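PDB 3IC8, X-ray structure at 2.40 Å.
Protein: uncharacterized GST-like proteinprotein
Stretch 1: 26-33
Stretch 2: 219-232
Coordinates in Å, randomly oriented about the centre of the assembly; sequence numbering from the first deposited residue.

Stretch 1 26-33: GVNWRSVT
Stretch 2, residues 219-232: GHGSLSDLSSAAAI

Residues 28-33 form a strand that pairs in parallel with a second strand beginning at Ser222. The strand axes cross at -41° and approach to 4.5 Å. Asn28 pairs with Ser222, Trp29 with Leu223, Arg30 with Ser224 and Ser31 with Asp225, at CA-CA distances of 4.7 to 5.0 Å. Both strands are extended, with phi/psi near -107/120 at Ser31 and -127/140 at Ser224. Four backbone bonds fix the register: Trp29 N to Ser222 O (3.0 Å), Ser224 N to Trp29 O (3.2 Å), Ser31 N to Ser224 O (2.9 Å) and Leu226 N to Ser31 O (2.9 Å). A water continues the pairing, accepting from Thr33 N (2.9 Å) and donating to Leu226 O (2.8 Å).

Trp29 covers the most surface. Its chi1 is 53° (p) and chi2 is -75°. Leu223 (chi1 p, chi2 p) shares its side of the sheet and lays Leu223 CB over the Trp29 six-membered ring, 3.9 Å from its centroid, a CH-pi contact. Trp29 NE1 donates to His220 O at 3.0 Å, near the ring plane, which ties the ring to the loop before the strand. Gly221 (82/-154) follows in that loop; a CB there would lie 3.2 Å from Val27 O.

Arg30 lies on the same face as Ser224. Its chi1, chi2 and chi3 are all m, with chi4 at -78°. The side chain reaches along the neighbouring backbone: Arg30 NE donates to Ser224 O (3.3 Å) and Arg30 NH2 to Asp225 O (3.0 Å). Both carbonyls meet the guanidinium at its edge, while Leu226 CD1 lies over one face.

Leu226 (chi1 t, chi2 p) points toward the first stretch. Leu226 CD2 is 4.2 Å from Val32 CG2 (chi1 t). Val32 CG2 also lies 4.3 Å from Ala231 CB in the helix starting at Ser228. Ser227 caps that helix, Ser227 OG accepting from Ala230 N at 3.0 Å.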

# COMPACT_ATOMS: atom_id res chain seq x y z
N GLY A 26 7.06 -13.80 -12.97
CA GLY A 26 5.98 -14.62 -12.46
C GLY A 26 6.11 -16.11 -12.63
O GLY A 26 5.17 -16.79 -12.93
N VAL A 27 7.31 -16.62 -12.41
CA VAL A 27 7.64 -17.98 -12.69
C VAL A 27 7.80 -18.68 -11.38
O VAL A 27 8.02 -18.06 -10.39
CB VAL A 27 8.95 -18.06 -13.43
CG1 VAL A 27 8.74 -17.96 -14.88
CG2 VAL A 27 9.87 -17.00 -12.96
N ASN A 28 7.69 -19.98 -11.39
CA ASN A 28 7.89 -20.75 -10.21
C ASN A 28 9.26 -21.33 -10.30
O ASN A 28 9.66 -21.79 -11.32
CB ASN A 28 6.84 -21.83 -10.12
CG ASN A 28 5.50 -21.31 -9.72
OD1 ASN A 28 5.00 -21.62 -8.67
ND2 ASN A 28 4.91 -20.51 -10.57
N TRP A 29 10.01 -21.28 -9.22
CA TRP A 29 11.38 -21.69 -9.25
C TRP A 29 11.79 -22.46 -8.01
O TRP A 29 11.18 -22.37 -7.00
CB TRP A 29 12.31 -20.50 -9.50
CG TRP A 29 12.13 -19.36 -8.58
CD1 TRP A 29 11.13 -18.49 -8.58
CD2 TRP A 29 12.98 -18.99 -7.50
NE1 TRP A 29 11.29 -17.59 -7.59
CE2 TRP A 29 12.42 -17.88 -6.91
CE3 TRP A 29 14.15 -19.51 -6.97
CZ2 TRP A 29 12.99 -17.26 -5.83
CZ3 TRP A 29 14.71 -18.90 -5.91
CH2 TRP A 29 14.14 -17.79 -5.35
N ARG A 30 12.86 -23.20 -8.12
CA ARG A 30 13.38 -23.93 -7.02
C ARG A 30 14.51 -23.15 -6.40
O ARG A 30 15.30 -22.60 -7.09
CB ARG A 30 13.88 -25.28 -7.48
CG ARG A 30 12.88 -26.09 -8.22
CD ARG A 30 11.59 -26.19 -7.48
NE ARG A 30 11.74 -26.88 -6.21
CZ ARG A 30 11.83 -28.18 -6.09
NH1 ARG A 30 11.78 -28.95 -7.14
NH2 ARG A 30 11.97 -28.72 -4.92
N SER A 31 14.59 -23.12 -5.09
CA SER A 31 15.64 -22.40 -4.43
C SER A 31 16.67 -23.32 -3.84
O SER A 31 16.37 -24.12 -3.00
CB SER A 31 15.06 -21.58 -3.32
OG SER A 31 16.04 -20.80 -2.72
N VAL A 32 17.90 -23.19 -4.27
CA VAL A 32 18.96 -23.97 -3.71
C VAL A 32 19.79 -23.04 -2.89
O VAL A 32 20.28 -22.08 -3.39
CB VAL A 32 19.87 -24.59 -4.76
CG1 VAL A 32 20.97 -25.31 -4.13
CG2 VAL A 32 19.12 -25.51 -5.60
N THR A 33 19.93 -23.32 -1.62
CA THR A 33 20.73 -22.47 -0.77
C THR A 33 22.17 -22.92 -0.74
O THR A 33 22.49 -23.95 -0.25
CB THR A 33 20.22 -22.49 0.64
OG1 THR A 33 18.88 -22.02 0.67
CG2 THR A 33 21.05 -21.62 1.49
N GLY A 219 8.17 -8.39 -6.41
CA GLY A 219 8.43 -9.49 -5.52
C GLY A 219 9.40 -10.53 -6.01
O GLY A 219 10.13 -10.29 -6.93
N HIS A 220 9.39 -11.69 -5.36
CA HIS A 220 10.26 -12.79 -5.73
C HIS A 220 9.61 -13.95 -6.44
O HIS A 220 10.28 -14.86 -6.83
CB HIS A 220 11.02 -13.32 -4.53
CG HIS A 220 11.85 -12.30 -3.81
ND1 HIS A 220 12.46 -12.57 -2.62
CD2 HIS A 220 12.19 -11.03 -4.13
CE1 HIS A 220 13.13 -11.51 -2.22
NE2 HIS A 220 12.97 -10.56 -3.11
N GLY A 221 8.30 -13.94 -6.60
CA GLY A 221 7.65 -15.06 -7.22
C GLY A 221 7.37 -16.22 -6.30
O GLY A 221 7.21 -16.03 -5.14
N SER A 222 7.28 -17.42 -6.84
CA SER A 222 6.96 -18.58 -6.03
C SER A 222 8.05 -19.60 -5.99
O SER A 222 8.43 -20.10 -7.00
CB SER A 222 5.70 -19.23 -6.58
OG SER A 222 4.62 -19.02 -5.72
N LEU A 223 8.52 -19.96 -4.82
CA LEU A 223 9.63 -20.87 -4.72
C LEU A 223 9.37 -22.04 -3.80
O LEU A 223 8.59 -21.94 -2.90
CB LEU A 223 10.87 -20.11 -4.25
CG LEU A 223 10.96 -19.64 -2.82
CD1 LEU A 223 11.42 -20.73 -1.92
CD2 LEU A 223 11.85 -18.47 -2.67
N SER A 224 10.05 -23.14 -4.07
CA SER A 224 10.17 -24.27 -3.18
C SER A 224 11.62 -24.62 -2.99
O SER A 224 12.36 -24.60 -3.93
CB SER A 224 9.48 -25.49 -3.74
OG SER A 224 8.61 -25.16 -4.77
N ASP A 225 12.03 -24.97 -1.79
CA ASP A 225 13.41 -25.34 -1.54
C ASP A 225 13.80 -26.59 -2.27
O ASP A 225 13.01 -27.48 -2.39
CB ASP A 225 13.62 -25.61 -0.07
CG ASP A 225 13.45 -24.40 0.76
OD1 ASP A 225 13.24 -23.32 0.21
OD2 ASP A 225 13.52 -24.52 1.99
N LEU A 226 15.02 -26.63 -2.76
CA LEU A 226 15.57 -27.81 -3.36
C LEU A 226 16.95 -27.99 -2.82
O LEU A 226 17.69 -27.08 -2.76
CB LEU A 226 15.61 -27.67 -4.86
CG LEU A 226 16.25 -28.79 -5.63
CD1 LEU A 226 15.44 -29.98 -5.53
CD2 LEU A 226 16.51 -28.44 -7.05
N SER A 227 17.29 -29.19 -2.42
CA SER A 227 18.61 -29.45 -1.90
C SER A 227 19.63 -29.40 -2.99
O SER A 227 19.32 -29.63 -4.12
CB SER A 227 18.65 -30.78 -1.19
OG SER A 227 18.82 -31.83 -2.08
N SER A 228 20.85 -29.10 -2.63
CA SER A 228 21.92 -29.04 -3.60
C SER A 228 22.21 -30.37 -4.25
O SER A 228 22.54 -30.43 -5.39
CB SER A 228 23.18 -28.42 -3.01
OG SER A 228 23.86 -29.30 -2.18
N ALA A 229 22.08 -31.42 -3.49
CA ALA A 229 22.24 -32.76 -4.00
C ALA A 229 21.17 -33.12 -5.00
O ALA A 229 21.43 -33.77 -5.98
CB ALA A 229 22.26 -33.72 -2.88
N ALA A 230 19.95 -32.71 -4.74
CA ALA A 230 18.86 -32.99 -5.63
C ALA A 230 19.09 -32.31 -6.96
O ALA A 230 18.73 -32.80 -7.98
CB ALA A 230 17.58 -32.57 -5.04
N ALA A 231 19.67 -31.15 -6.90
CA ALA A 231 20.00 -30.38 -8.06
C ALA A 231 21.04 -31.05 -8.92
O ALA A 231 20.96 -31.01 -10.11
CB ALA A 231 20.44 -29.04 -7.66
N ILE A 232 22.04 -31.65 -8.32
CA ILE A 232 22.98 -32.39 -9.09
C ILE A 232 22.30 -33.55 -9.80
O ILE A 232 22.54 -33.81 -10.94
CB ILE A 232 24.08 -32.92 -8.23
CG1 ILE A 232 24.95 -31.77 -7.80
CG2 ILE A 232 24.91 -33.85 -8.99
CD1 ILE A 232 25.92 -32.11 -6.78
O HOH W 1 18.66 -25.73 -0.51